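TRNA (cytosine(72)-C(5))-methyltransferase (Pyrococcus horikoshii, PDB 5ZVE) catalyses the transfer of a methyl group from S-adenosyl-L-methionine to the C5 position of cytosine 72 in several archaeal tRNAs. Local coordinates at residues A[270-275]-A[318-323]; A[205-210]-A[227-232]; A[178-183]-A[243-248]; A[329-334]-A[373-378]; A[123-128]-A[138-143]. All blocks are in the same frame, centred on the assembly; numbering follows the deposited sequence.

Interaction 1: residues A[270-275]-A[318-323]. With SAH (S-adenosyl-L-homocysteine), chain C.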
# COMPACT_ATOMS: atom_id res chain seq x y z
N ILE A 270 2.27 20.40 2.31
CA ILE A 270 1.08 19.58 2.22
C ILE A 270 1.38 18.25 1.56
O ILE A 270 1.97 18.20 0.47
CB ILE A 270 -0.05 20.28 1.45
CG1 ILE A 270 -0.61 21.46 2.26
CG2 ILE A 270 -1.15 19.31 1.13
CD1 ILE A 270 -1.77 22.16 1.59
N LEU A 271 1.00 17.16 2.22
CA LEU A 271 1.02 15.85 1.60
C LEU A 271 -0.36 15.45 1.13
O LEU A 271 -1.33 15.47 1.89
CB LEU A 271 1.56 14.80 2.57
CG LEU A 271 1.40 13.36 2.06
CD1 LEU A 271 2.22 13.17 0.80
CD2 LEU A 271 1.81 12.36 3.13
N LEU A 272 -0.45 15.08 -0.14
CA LEU A 272 -1.70 14.59 -0.69
C LEU A 272 -1.49 13.17 -1.23
O LEU A 272 -1.18 12.97 -2.40
CB LEU A 272 -2.23 15.52 -1.79
CG LEU A 272 -3.53 15.13 -2.50
CD1 LEU A 272 -4.62 14.77 -1.50
CD2 LEU A 272 -4.00 16.27 -3.40
N ASP A 273 -1.64 12.20 -0.34
CA ASP A 273 -1.58 10.80 -0.72
C ASP A 273 -3.01 10.41 -1.06
O ASP A 273 -3.74 9.88 -0.23
CB ASP A 273 -1.01 9.96 0.42
CG ASP A 273 -0.83 8.50 0.03
OD1 ASP A 273 -0.48 8.23 -1.13
OD2 ASP A 273 -1.04 7.64 0.91
N ALA A 274 -3.38 10.65 -2.31
CA ALA A 274 -4.78 10.78 -2.68
C ALA A 274 -5.49 9.44 -2.86
O ALA A 274 -4.87 8.47 -3.30
CB ALA A 274 -4.90 11.61 -3.95
N PRO A 275 -6.78 9.40 -2.51
CA PRO A 275 -7.62 8.26 -2.90
C PRO A 275 -7.53 8.05 -4.40
O PRO A 275 -7.57 9.02 -5.15
CB PRO A 275 -9.03 8.70 -2.47
CG PRO A 275 -8.95 10.18 -2.30
CD PRO A 275 -7.55 10.45 -1.83
N LEU A 318 3.91 21.07 -2.18
CA LEU A 318 2.92 20.00 -2.21
C LEU A 318 3.56 18.71 -2.71
O LEU A 318 4.23 18.70 -3.74
CB LEU A 318 1.73 20.38 -3.09
CG LEU A 318 0.74 19.25 -3.44
CD1 LEU A 318 -0.06 18.82 -2.22
CD2 LEU A 318 -0.18 19.68 -4.57
N VAL A 319 3.35 17.63 -1.97
CA VAL A 319 3.72 16.32 -2.47
C VAL A 319 2.44 15.54 -2.76
O VAL A 319 1.62 15.31 -1.87
CB VAL A 319 4.62 15.54 -1.49
CG1 VAL A 319 4.61 14.06 -1.82
CG2 VAL A 319 6.04 16.08 -1.55
N TYR A 320 2.29 15.15 -4.02
CA TYR A 320 1.16 14.37 -4.47
C TYR A 320 1.59 12.95 -4.78
O TYR A 320 2.56 12.73 -5.51
CB TYR A 320 0.54 15.04 -5.71
CG TYR A 320 -0.62 14.32 -6.35
CD1 TYR A 320 -1.92 14.50 -5.88
CD2 TYR A 320 -0.43 13.50 -7.46
CE1 TYR A 320 -3.00 13.86 -6.49
CE2 TYR A 320 -1.50 12.86 -8.07
CZ TYR A 320 -2.78 13.05 -7.58
OH TYR A 320 -3.85 12.41 -8.18
N SER A 321 0.90 11.97 -4.21
CA SER A 321 1.22 10.58 -4.48
C SER A 321 -0.03 9.72 -4.66
O SER A 321 -1.07 9.97 -4.05
CB SER A 321 2.10 10.00 -3.37
OG SER A 321 1.43 9.95 -2.13
N THR A 322 0.09 8.71 -5.51
CA THR A 322 -0.95 7.70 -5.66
C THR A 322 -0.34 6.31 -5.75
O THR A 322 0.84 6.17 -6.08
CB THR A 322 -1.82 7.93 -6.92
OG1 THR A 322 -1.07 7.54 -8.08
CG2 THR A 322 -2.25 9.39 -7.05
N CYS A 323 -1.14 5.29 -5.46
CA CYS A 323 -0.75 3.91 -5.71
C CYS A 323 -1.47 3.40 -6.95
O CYS A 323 -2.01 2.29 -6.96
CB CYS A 323 -1.05 3.02 -4.50
SG CYS A 323 -2.80 2.92 -4.02
N SAH C . -2.02 8.32 3.32
CA SAH C . -2.54 7.16 4.03
CB SAH C . -3.48 6.35 3.14
CG SAH C . -4.41 7.15 2.23
SD SAH C . -5.73 6.10 1.57
C SAH C . -1.43 6.27 4.61
O SAH C . -0.26 6.41 4.28
OXT SAH C . -1.69 5.41 5.44
C5' SAH C . -6.77 7.51 1.08
C4' SAH C . -7.64 8.07 2.21
O4' SAH C . -8.39 9.17 1.74
C3' SAH C . -8.65 7.09 2.78
O3' SAH C . -8.33 6.84 4.13
C2' SAH C . -9.99 7.80 2.73
O2' SAH C . -10.64 7.71 3.98
C1' SAH C . -9.60 9.24 2.46
N9 SAH C . -10.62 10.02 1.74
C8 SAH C . -11.39 9.64 0.67
N7 SAH C . -12.19 10.68 0.32
C5 SAH C . -11.95 11.71 1.16
C6 SAH C . -12.48 12.99 1.26
N6 SAH C . -13.42 13.41 0.42
N1 SAH C . -12.01 13.84 2.24
C2 SAH C . -11.03 13.42 3.11
N3 SAH C . -10.51 12.14 3.01
C4 SAH C . -10.96 11.31 2.05
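With CG anti to its backbone N (chi1 -176°), Asp273 extends its carboxylate along the sheet face on which Ser321 sits, and Ser321 meets it by holding OG between its own N and carbonyl carbon (chi1 64°). The two strands are parallel neighbours, 11° apart, in the Rossmann-like sheet of class I methyltransferases, linked by a beta-alpha-beta connection that includes helix 291-310. Ser321 OG donates to Asp273 OD1 at 2.8 Å from above the carboxylate plane, while Asp273 OD2 accepts the amino N of S-adenosyl-L-homocysteine at 2.7 Å and pairs with Lys211. Ser321 is a second-shell group, probably helping to hold this carboxylate in place. In the backbone ladder, Leu272 N bonds to Val319 O at 2.7 Å, and Leu272 O accepts Ser321 N at 2.9 Å. On the face carrying Ile270, Leu272, Leu318 and Tyr320, Leu272 CD2 lies in plane at the ring edge, 3.7 Å from Tyr320 CD1, and Ile270 CG2 packs on Leu318 CD1. Tyr320 OH bonds to Glu329 O. Pro275 lies beside the cofactor, and Cys323, the predicted nucleophile, follows Thr322. Asp273 centres an inverse gamma turn, and Ala274 N closes the ladder on Ser321 O at 3.0 Å.

Interaction 2: residues A[205-210]-A[227-232]. With SAH (S-adenosyl-L-homocysteine), chain C.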
# COMPACT_ATOMS: atom_id res chain seq x y z
N ALA A 205 -5.24 13.39 3.45
CA ALA A 205 -5.87 12.09 3.34
C ALA A 205 -4.97 11.10 4.07
O ALA A 205 -4.24 10.33 3.44
CB ALA A 205 -6.06 11.69 1.89
N ALA A 206 -5.05 11.12 5.39
CA ALA A 206 -3.95 10.64 6.22
C ALA A 206 -4.12 9.23 6.77
O ALA A 206 -3.13 8.55 7.00
CB ALA A 206 -3.72 11.61 7.37
N ALA A 207 -5.36 8.78 6.95
CA ALA A 207 -5.61 7.50 7.60
C ALA A 207 -5.29 6.33 6.66
O ALA A 207 -5.51 6.43 5.46
CB ALA A 207 -7.05 7.41 8.08
N PRO A 208 -4.78 5.21 7.22
CA PRO A 208 -4.56 4.92 8.64
C PRO A 208 -3.32 5.56 9.28
O PRO A 208 -3.04 5.30 10.45
CB PRO A 208 -4.43 3.39 8.66
CG PRO A 208 -3.85 3.07 7.34
CD PRO A 208 -4.46 4.04 6.37
N GLY A 209 -2.58 6.38 8.54
CA GLY A 209 -1.51 7.16 9.14
C GLY A 209 -0.11 6.68 8.86
O GLY A 209 0.83 7.02 9.60
N GLY A 210 0.05 5.87 7.82
CA GLY A 210 1.35 5.40 7.39
C GLY A 210 2.33 6.53 7.14
O GLY A 210 3.40 6.59 7.74
N ALA A 227 -3.60 16.06 10.49
CA ALA A 227 -3.95 14.89 9.70
C ALA A 227 -5.45 14.80 9.47
O ALA A 227 -6.24 14.72 10.41
CB ALA A 227 -3.45 13.63 10.37
N ILE A 228 -5.84 14.81 8.20
CA ILE A 228 -7.24 14.85 7.82
C ILE A 228 -7.70 13.54 7.21
O ILE A 228 -6.98 12.95 6.41
CB ILE A 228 -7.50 15.99 6.81
CG1 ILE A 228 -7.05 17.33 7.39
CG2 ILE A 228 -8.95 16.02 6.38
CD1 ILE A 228 -7.10 18.46 6.40
N ASP A 229 -8.90 13.10 7.57
CA ASP A 229 -9.55 12.00 6.86
C ASP A 229 -11.06 12.08 7.06
O ASP A 229 -11.53 12.56 8.08
CB ASP A 229 -9.03 10.65 7.33
CG ASP A 229 -9.13 9.59 6.24
OD1 ASP A 229 -10.23 9.05 6.03
OD2 ASP A 229 -8.10 9.31 5.59
N LYS A 230 -11.80 11.59 6.07
CA LYS A 230 -13.26 11.62 6.14
C LYS A 230 -13.82 10.43 6.92
O LYS A 230 -14.90 10.52 7.50
CB LYS A 230 -13.85 11.62 4.73
CG LYS A 230 -15.34 11.92 4.68
CD LYS A 230 -15.90 11.79 3.27
CE LYS A 230 -15.79 10.35 2.77
NZ LYS A 230 -16.49 10.15 1.46
N SER A 231 -13.07 9.33 6.94
CA SER A 231 -13.56 8.09 7.54
C SER A 231 -13.25 8.05 9.03
O SER A 231 -12.09 8.14 9.44
CB SER A 231 -12.94 6.88 6.83
OG SER A 231 -13.46 5.67 7.34
N LYS A 232 -14.29 7.89 9.84
CA LYS A 232 -14.12 7.86 11.29
C LYS A 232 -13.47 6.56 11.74
O LYS A 232 -12.67 6.55 12.68
CB LYS A 232 -15.46 8.06 12.00
CG LYS A 232 -15.35 8.23 13.51
CD LYS A 232 -16.71 8.50 14.13
CE LYS A 232 -17.28 9.82 13.62
NZ LYS A 232 -18.71 10.02 14.00
N SAH C . -2.02 8.32 3.32
CA SAH C . -2.54 7.16 4.03
CB SAH C . -3.48 6.35 3.14
CG SAH C . -4.41 7.15 2.23
SD SAH C . -5.73 6.10 1.57
C SAH C . -1.43 6.27 4.61
O SAH C . -0.26 6.41 4.28
OXT SAH C . -1.69 5.41 5.44
C5' SAH C . -6.77 7.51 1.08
C4' SAH C . -7.64 8.07 2.21
O4' SAH C . -8.39 9.17 1.74
C3' SAH C . -8.65 7.09 2.78
O3' SAH C . -8.33 6.84 4.13
C2' SAH C . -9.99 7.80 2.73
O2' SAH C . -10.64 7.71 3.98
C1' SAH C . -9.60 9.24 2.46
N9 SAH C . -10.62 10.02 1.74
C8 SAH C . -11.39 9.64 0.67
N7 SAH C . -12.19 10.68 0.32
C5 SAH C . -11.95 11.71 1.16
C6 SAH C . -12.48 12.99 1.26
N6 SAH C . -13.42 13.41 0.42
N1 SAH C . -12.01 13.84 2.24
C2 SAH C . -11.03 13.42 3.11
N3 SAH C . -10.51 12.14 3.01
C4 SAH C . -10.96 11.31 2.05
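Asp229 reaches across to Ala207 from the end of strand 225-229, against the glycine-rich cofactor loop that follows strand 201-203 in the Rossmann-like methyltransferase fold. Its CB lies 3.9 Å from Ala207 CB, and CG continues past the same methyl group. OD1 accepts from O2' of S-adenosyl-L-homocysteine at a very short 2.5 Å, a modelled length that is doubtful, and uses its anti lone pair for Ser231 N at 3.0 Å, forming an Asx turn. OD2 accepts Ala207 N at 3.1 Å, met 38° above the carboxylate plane, and lies near the ribose O3', whose proton could go to Ala207 O instead. Gripping the ribose diol through an acidic residue at the end of the second strand is a hallmark of class I methyltransferases; here backbone bonds to both oxygens help fix the carboxylate's rotation. Behind it, Ala206 N bonds to Ile228 O at 2.8 Å, and the small methyls Ala206 CB and Ala227 CB touch at 3.6 Å. The loop turns at a cis peptide before Pro208 and serves the other end of the ligand: Ala205 O accepts its amino N, and Gly210 N, at the start of helix 210-218, donates to OXT at 3.0 Å.

Interaction 3: residues A[178-183]-A[243-248]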
# COMPACT_ATOMS: atom_id res chain seq x y z
N TYR A 178 7.70 -0.89 17.36
CA TYR A 178 9.06 -0.79 16.84
C TYR A 178 9.10 -0.54 15.33
O TYR A 178 10.10 -0.05 14.81
CB TYR A 178 9.85 -2.05 17.16
CG TYR A 178 10.26 -2.18 18.61
CD1 TYR A 178 10.21 -1.09 19.47
CD2 TYR A 178 10.71 -3.40 19.12
CE1 TYR A 178 10.59 -1.21 20.80
CE2 TYR A 178 11.10 -3.52 20.44
CZ TYR A 178 11.04 -2.42 21.28
OH TYR A 178 11.42 -2.55 22.59
N PHE A 179 8.02 -0.87 14.63
CA PHE A 179 8.00 -0.70 13.18
C PHE A 179 6.58 -0.60 12.62
O PHE A 179 5.60 -0.87 13.31
CB PHE A 179 8.74 -1.86 12.49
CG PHE A 179 8.05 -3.19 12.62
CD1 PHE A 179 7.10 -3.59 11.69
CD2 PHE A 179 8.37 -4.05 13.66
CE1 PHE A 179 6.47 -4.82 11.81
CE2 PHE A 179 7.74 -5.28 13.78
CZ PHE A 179 6.79 -5.66 12.85
N TYR A 180 6.51 -0.19 11.36
CA TYR A 180 5.24 -0.05 10.66
C TYR A 180 5.39 -0.54 9.23
O TYR A 180 6.15 0.04 8.45
CB TYR A 180 4.77 1.41 10.70
CG TYR A 180 3.40 1.62 10.11
CD1 TYR A 180 2.26 1.49 10.89
CD2 TYR A 180 3.24 1.97 8.77
CE1 TYR A 180 1.00 1.68 10.36
CE2 TYR A 180 2.00 2.16 8.23
CZ TYR A 180 0.88 2.02 9.03
OH TYR A 180 -0.37 2.22 8.49
N PRO A 181 4.68 -1.62 8.88
CA PRO A 181 4.75 -2.16 7.52
C PRO A 181 4.28 -1.13 6.50
O PRO A 181 3.20 -0.56 6.66
CB PRO A 181 3.82 -3.38 7.56
CG PRO A 181 3.01 -3.24 8.81
CD PRO A 181 3.83 -2.43 9.77
N GLN A 182 5.10 -0.87 5.49
CA GLN A 182 4.90 0.23 4.57
C GLN A 182 5.80 0.04 3.36
O GLN A 182 6.96 -0.34 3.51
CB GLN A 182 5.20 1.57 5.26
CG GLN A 182 4.84 2.80 4.44
CD GLN A 182 5.16 4.10 5.17
OE1 GLN A 182 6.18 4.21 5.85
NE2 GLN A 182 4.28 5.08 5.02
N GLY A 183 5.28 0.29 2.16
CA GLY A 183 6.05 0.07 0.95
C GLY A 183 7.18 1.07 0.77
O GLY A 183 7.14 2.17 1.33
N LYS A 243 -0.88 5.78 18.97
CA LYS A 243 -0.58 5.37 20.33
C LYS A 243 0.50 4.29 20.38
O LYS A 243 1.41 4.35 21.20
CB LYS A 243 -1.84 4.86 21.01
CG LYS A 243 -1.61 4.40 22.44
CD LYS A 243 -2.79 3.60 22.96
CE LYS A 243 -2.62 3.31 24.44
NZ LYS A 243 -3.82 2.63 25.01
N ARG A 244 0.38 3.31 19.50
CA ARG A 244 1.30 2.18 19.48
C ARG A 244 2.71 2.61 19.07
O ARG A 244 3.70 2.13 19.62
CB ARG A 244 0.77 1.09 18.54
CG ARG A 244 1.27 -0.30 18.88
CD ARG A 244 0.81 -1.33 17.86
NE ARG A 244 1.36 -1.08 16.54
CZ ARG A 244 0.68 -0.53 15.54
NH1 ARG A 244 -0.59 -0.19 15.71
NH2 ARG A 244 1.27 -0.34 14.36
N LEU A 245 2.78 3.52 18.11
CA LEU A 245 4.06 3.99 17.59
C LEU A 245 4.69 5.05 18.49
O LEU A 245 5.84 5.42 18.30
CB LEU A 245 3.89 4.54 16.18
CG LEU A 245 3.59 3.52 15.08
CD1 LEU A 245 3.35 4.23 13.76
CD2 LEU A 245 4.75 2.54 14.95
N GLY A 246 3.92 5.53 19.47
CA GLY A 246 4.41 6.57 20.36
C GLY A 246 4.46 7.95 19.72
O GLY A 246 5.30 8.78 20.07
N VAL A 247 3.56 8.19 18.77
CA VAL A 247 3.51 9.46 18.07
C VAL A 247 2.76 10.51 18.90
O VAL A 247 1.61 10.31 19.28
CB VAL A 247 2.85 9.31 16.69
CG1 VAL A 247 2.64 10.67 16.05
CG2 VAL A 247 3.69 8.41 15.80
N LYS A 248 3.42 11.63 19.18
CA LYS A 248 2.84 12.68 20.00
C LYS A 248 2.73 13.96 19.19
O LYS A 248 2.55 15.05 19.73
CB LYS A 248 3.69 12.92 21.25
CG LYS A 248 3.89 11.68 22.10
CD LYS A 248 4.77 11.96 23.30
CE LYS A 248 4.93 10.73 24.17
NZ LYS A 248 5.65 11.06 25.43
O HOH W 1 3.71 -1.24 15.01
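The Tyr180 ring and the Arg244 guanidinium meet edge to edge, their planes only 15° apart, with NH2 of Arg244 4.0 Å from CD1 of Tyr180. This is not a stack across the two segments; the cation-pi partner of Arg244 is Phe174. At the guanidinium edge, in its plane, sits a water that accepts from Arg244 NH2 at 2.7 Å and donates to Phe179 O at 2.6 Å, so the strand carbonyl and the charged tip are joined through solvent. Arg244 bends at its third torsion (chi3 64°) to present that edge, while NH1 bonds to Asn241. Beside it, Leu245 brings CD1 obliquely to Tyr180 CD1 at 4.1 Å and rests CD2 3.9 Å from Phe179 O. Helix 232-245 ends here in a Schellman motif with Gly246 as its C-prime residue. The contact sets the last turn of this methyltransferase-domain helix against strand 179-181, an outermost strand of the four-stranded antiparallel sheet, whose neighbour 35-40 touches Leu245 through Arg39.

Interaction 4: residues A[329-334]-A[373-378]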
# COMPACT_ATOMS: atom_id res chain seq x y z
N GLU A 329 -4.82 10.17 -13.50
CA GLU A 329 -4.73 10.43 -12.07
C GLU A 329 -3.35 10.93 -11.67
O GLU A 329 -3.16 11.42 -10.56
CB GLU A 329 -5.06 9.18 -11.25
CG GLU A 329 -6.47 8.64 -11.44
CD GLU A 329 -6.65 7.27 -10.79
OE1 GLU A 329 -6.80 7.22 -9.56
OE2 GLU A 329 -6.63 6.26 -11.52
N ASN A 330 -2.40 10.81 -12.58
CA ASN A 330 -1.01 11.12 -12.25
C ASN A 330 -0.45 12.29 -13.04
O ASN A 330 -0.62 13.44 -12.64
CB ASN A 330 -0.15 9.87 -12.46
CG ASN A 330 -0.49 8.78 -11.47
OD1 ASN A 330 -0.87 9.06 -10.33
ND2 ASN A 330 -0.36 7.52 -11.89
N GLU A 331 0.22 12.02 -14.16
CA GLU A 331 0.79 13.09 -14.97
C GLU A 331 -0.29 14.08 -15.42
O GLU A 331 -0.05 15.29 -15.47
CB GLU A 331 1.54 12.52 -16.18
CG GLU A 331 2.88 11.87 -15.84
CD GLU A 331 2.75 10.40 -15.48
OE1 GLU A 331 1.60 9.93 -15.26
OE2 GLU A 331 3.79 9.71 -15.42
N GLY A 332 -1.47 13.56 -15.74
CA GLY A 332 -2.58 14.40 -16.15
C GLY A 332 -2.99 15.40 -15.08
O GLY A 332 -3.25 16.56 -15.38
N ASN A 333 -3.03 14.95 -13.83
CA ASN A 333 -3.40 15.83 -12.73
C ASN A 333 -2.25 16.75 -12.30
O ASN A 333 -2.48 17.76 -11.63
CB ASN A 333 -3.89 15.03 -11.53
CG ASN A 333 -5.39 14.86 -11.53
OD1 ASN A 333 -6.09 15.50 -12.31
ND2 ASN A 333 -5.90 14.00 -10.66
N VAL A 334 -1.02 16.39 -12.66
CA VAL A 334 0.07 17.30 -12.37
C VAL A 334 0.06 18.49 -13.34
O VAL A 334 0.31 19.62 -12.94
CB VAL A 334 1.43 16.62 -12.42
CG1 VAL A 334 2.49 17.63 -12.01
CG2 VAL A 334 1.46 15.43 -11.47
N GLY A 373 2.92 -0.52 -7.94
CA GLY A 373 2.87 0.57 -8.89
C GLY A 373 2.58 1.84 -8.11
O GLY A 373 1.74 1.84 -7.21
N PHE A 374 3.28 2.92 -8.43
CA PHE A 374 3.22 4.10 -7.58
C PHE A 374 3.61 5.35 -8.35
O PHE A 374 4.20 5.28 -9.42
CB PHE A 374 4.14 3.92 -6.37
CG PHE A 374 3.65 4.59 -5.12
CD1 PHE A 374 2.75 3.95 -4.29
CD2 PHE A 374 4.12 5.85 -4.77
CE1 PHE A 374 2.31 4.55 -3.13
CE2 PHE A 374 3.68 6.46 -3.61
CZ PHE A 374 2.77 5.81 -2.79
N PHE A 375 3.27 6.50 -7.78
CA PHE A 375 3.53 7.77 -8.43
C PHE A 375 3.78 8.86 -7.40
O PHE A 375 3.05 8.95 -6.41
CB PHE A 375 2.36 8.15 -9.34
CG PHE A 375 2.53 9.47 -10.04
CD1 PHE A 375 3.28 9.56 -11.19
CD2 PHE A 375 1.93 10.61 -9.53
CE1 PHE A 375 3.45 10.78 -11.83
CE2 PHE A 375 2.08 11.83 -10.17
CZ PHE A 375 2.84 11.92 -11.32
N ILE A 376 4.80 9.67 -7.62
CA ILE A 376 5.15 10.75 -6.70
C ILE A 376 5.47 12.04 -7.45
O ILE A 376 6.34 12.05 -8.33
CB ILE A 376 6.37 10.40 -5.81
CG1 ILE A 376 6.21 9.03 -5.15
CG2 ILE A 376 6.60 11.49 -4.77
CD1 ILE A 376 7.43 8.64 -4.29
N ALA A 377 4.77 13.12 -7.11
CA ALA A 377 5.07 14.43 -7.66
C ALA A 377 5.37 15.42 -6.54
O ALA A 377 4.65 15.46 -5.54
CB ALA A 377 3.92 14.93 -8.52
N LYS A 378 6.41 16.22 -6.71
CA LYS A 378 6.75 17.25 -5.73
C LYS A 378 6.69 18.63 -6.36
O LYS A 378 7.39 18.89 -7.33
CB LYS A 378 8.14 17.02 -5.14
CG LYS A 378 8.54 18.07 -4.12
CD LYS A 378 10.04 18.09 -3.91
CE LYS A 378 10.41 19.00 -2.76
NZ LYS A 378 11.88 19.12 -2.61
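Asn330 lays its side chain over one face of the Phe375 ring. Its CG stands anti to the carbonyl carbon (chi1 -67°), and CB sits above the ring centre, a CH-pi contact 3.5 Å from the centroid. The amide continues toward the root of the ring, stacked with the planes 19° apart, and OD1 comes within 3.3 Å of Phe375 CD2. Thr322 OG1 satisfies OD1, and Thr324 O satisfies ND2. Phe375 holds CG anti to its backbone N (chi1 179°), carrying the ring out from strand 374-381 against the first turn of helix 331-339. In this Rossmann-like domain the strand, the reversed strand of class I methyltransferases, runs antiparallel to 316-322, and 361-364 and 342-344 pair with it too; the helix leads from 316-322 to 342-344. Val334 CG2 meets the ring in plane at its edge, 3.8 Å from Phe375 CZ, and also touches Ala377 CB. Glu331, bent at its second torsion, passes CD 3.7 Å from Phe375 CE1 before its carboxylate reaches Arg363 and Ile356 N.

Interaction 5: residues A[123-128]-A[138-143]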
# COMPACT_ATOMS: atom_id res chain seq x y z
N ASP A 123 -6.86 -34.02 6.55
CA ASP A 123 -6.84 -34.18 5.10
C ASP A 123 -6.01 -33.10 4.42
O ASP A 123 -6.02 -31.95 4.85
CB ASP A 123 -8.25 -34.16 4.51
CG ASP A 123 -9.00 -35.45 4.75
OD1 ASP A 123 -8.41 -36.40 5.32
OD2 ASP A 123 -10.19 -35.51 4.36
N GLU A 124 -5.31 -33.48 3.37
CA GLU A 124 -4.64 -32.51 2.52
C GLU A 124 -5.67 -31.90 1.57
O GLU A 124 -6.42 -32.61 0.91
CB GLU A 124 -3.50 -33.17 1.75
CG GLU A 124 -2.60 -32.18 1.04
CD GLU A 124 -1.54 -32.86 0.19
OE1 GLU A 124 -1.24 -34.04 0.45
OE2 GLU A 124 -1.02 -32.20 -0.74
N VAL A 125 -5.69 -30.57 1.50
CA VAL A 125 -6.68 -29.85 0.70
C VAL A 125 -6.04 -28.74 -0.12
O VAL A 125 -4.95 -28.25 0.20
CB VAL A 125 -7.81 -29.23 1.56
CG1 VAL A 125 -8.43 -30.26 2.49
CG2 VAL A 125 -7.29 -28.03 2.35
N GLN A 126 -6.73 -28.34 -1.18
CA GLN A 126 -6.29 -27.20 -1.97
C GLN A 126 -7.25 -26.05 -1.73
O GLN A 126 -8.45 -26.26 -1.55
CB GLN A 126 -6.21 -27.55 -3.45
CG GLN A 126 -7.55 -27.85 -4.11
CD GLN A 126 -7.43 -28.07 -5.60
OE1 GLN A 126 -7.06 -27.16 -6.34
NE2 GLN A 126 -7.72 -29.29 -6.04
N ILE A 127 -6.72 -24.84 -1.67
CA ILE A 127 -7.52 -23.66 -1.40
C ILE A 127 -7.63 -22.79 -2.65
O ILE A 127 -6.62 -22.38 -3.23
CB ILE A 127 -6.95 -22.83 -0.25
CG1 ILE A 127 -6.83 -23.69 1.01
CG2 ILE A 127 -7.83 -21.61 0.01
CD1 ILE A 127 -6.06 -23.03 2.12
N ARG A 128 -8.86 -22.51 -3.04
CA ARG A 128 -9.12 -21.65 -4.19
C ARG A 128 -10.00 -20.47 -3.81
O ARG A 128 -10.82 -20.56 -2.90
CB ARG A 128 -9.77 -22.45 -5.32
CG ARG A 128 -8.74 -23.13 -6.20
CD ARG A 128 -9.37 -24.18 -7.07
NE ARG A 128 -8.41 -25.18 -7.51
CZ ARG A 128 -7.71 -25.10 -8.63
NH1 ARG A 128 -7.87 -24.05 -9.43
NH2 ARG A 128 -6.86 -26.06 -8.96
N GLY A 138 -2.75 -27.03 1.86
CA GLY A 138 -2.52 -27.19 3.28
C GLY A 138 -3.25 -28.38 3.86
O GLY A 138 -3.68 -29.27 3.14
N ILE A 139 -3.38 -28.38 5.19
CA ILE A 139 -3.97 -29.51 5.91
C ILE A 139 -5.16 -29.02 6.72
O ILE A 139 -5.05 -28.07 7.51
CB ILE A 139 -2.94 -30.21 6.84
CG1 ILE A 139 -1.98 -31.11 6.06
CG2 ILE A 139 -3.66 -31.10 7.85
CD1 ILE A 139 -0.94 -30.40 5.23
N ALA A 140 -6.31 -29.65 6.52
CA ALA A 140 -7.53 -29.27 7.22
C ALA A 140 -7.42 -29.56 8.71
O ALA A 140 -6.99 -30.64 9.11
CB ALA A 140 -8.73 -30.00 6.63
N ARG A 141 -7.78 -28.58 9.52
CA ARG A 141 -7.80 -28.74 10.97
C ARG A 141 -9.24 -28.77 11.48
O ARG A 141 -9.48 -28.79 12.69
CB ARG A 141 -7.00 -27.63 11.64
CG ARG A 141 -5.52 -27.67 11.29
CD ARG A 141 -4.94 -29.05 11.54
NE ARG A 141 -3.52 -29.12 11.20
CZ ARG A 141 -2.84 -30.26 11.06
NH1 ARG A 141 -3.45 -31.42 11.24
NH2 ARG A 141 -1.55 -30.23 10.74
N MET A 142 -10.18 -28.76 10.55
CA MET A 142 -11.59 -28.94 10.86
C MET A 142 -12.21 -29.90 9.87
O MET A 142 -11.75 -30.02 8.74
CB MET A 142 -12.35 -27.61 10.81
CG MET A 142 -11.89 -26.56 11.79
SD MET A 142 -12.86 -25.05 11.59
CE MET A 142 -12.35 -24.09 13.02
N ASP A 143 -13.25 -30.60 10.30
CA ASP A 143 -14.05 -31.40 9.38
C ASP A 143 -14.86 -30.45 8.52
O ASP A 143 -14.95 -29.26 8.84
CB ASP A 143 -14.95 -32.37 10.14
CG ASP A 143 -14.17 -33.34 11.00
OD1 ASP A 143 -13.11 -33.81 10.56
OD2 ASP A 143 -14.63 -33.64 12.13
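Backbone hydrogen bonds carry the contact between Val125 and Gly138, an antiparallel hydrogen-bonded pair: Val125 N donates to Gly138 O at 2.9 Å, and Gly138 N returns the bond to Val125 O at 3.0 Å. Two residues along each strand, Ala140 N donates to Asp123 O at 2.9 Å. Weak CA-H...O contacts fill the intervening non-hydrogen-bonded pair of Glu124 and Ile139, with Ile139 CA 3.4 Å from Asp123 O and Glu124 CA 3.4 Å from Gly138 O. These strands, 124-128 and 134-140, form a beta hairpin in the PUA domain, a fold common in RNA-modifying enzymes, and their short segments are strongly twisted, 114° between directions. Apolar contact is slight: Val125 CG1 lies 4.2 Å from Ala140 CB on the side that packs on strand 154-161 through Val156. The Arg141 guanidinium lies flat against Ile139 CG2, the methyl centred over one face, while its NH2 forms a salt bridge with Glu157. Arg128 grips Gln126 OE1 side-on through NE and NH2, the former at 2.7 Å. Asp123 pairs with Lys120. Main-chain bonding, rather than side-chain burial, sets the register, and the ladder continues from Ile127 to Val135 and Gly136.

How the interactions relate
From the N terminus, interaction 5 comes first and closes a short hairpin within the PUA domain, its centre at least 35 Å from those of the other four. Interaction 3 then opens at 178-183 and closes at 243-248, tying the antiparallel sheet that includes strand 35-40 to the methyltransferase domain; interaction 2 opens and closes inside that span, and the two touch where Gly210 meets Tyr180 and Gln182. Interactions 1 and 4 follow in series; no contacts cross. Interactions 1 and 2 share the cofactor and meet at Ala205. Interaction 1 pairs strands 267-273 and 316-322, interaction 4 sets helix 331-339 on strand 374-381, which neighbours 316-322, and the two touch through Tyr320 and Thr322.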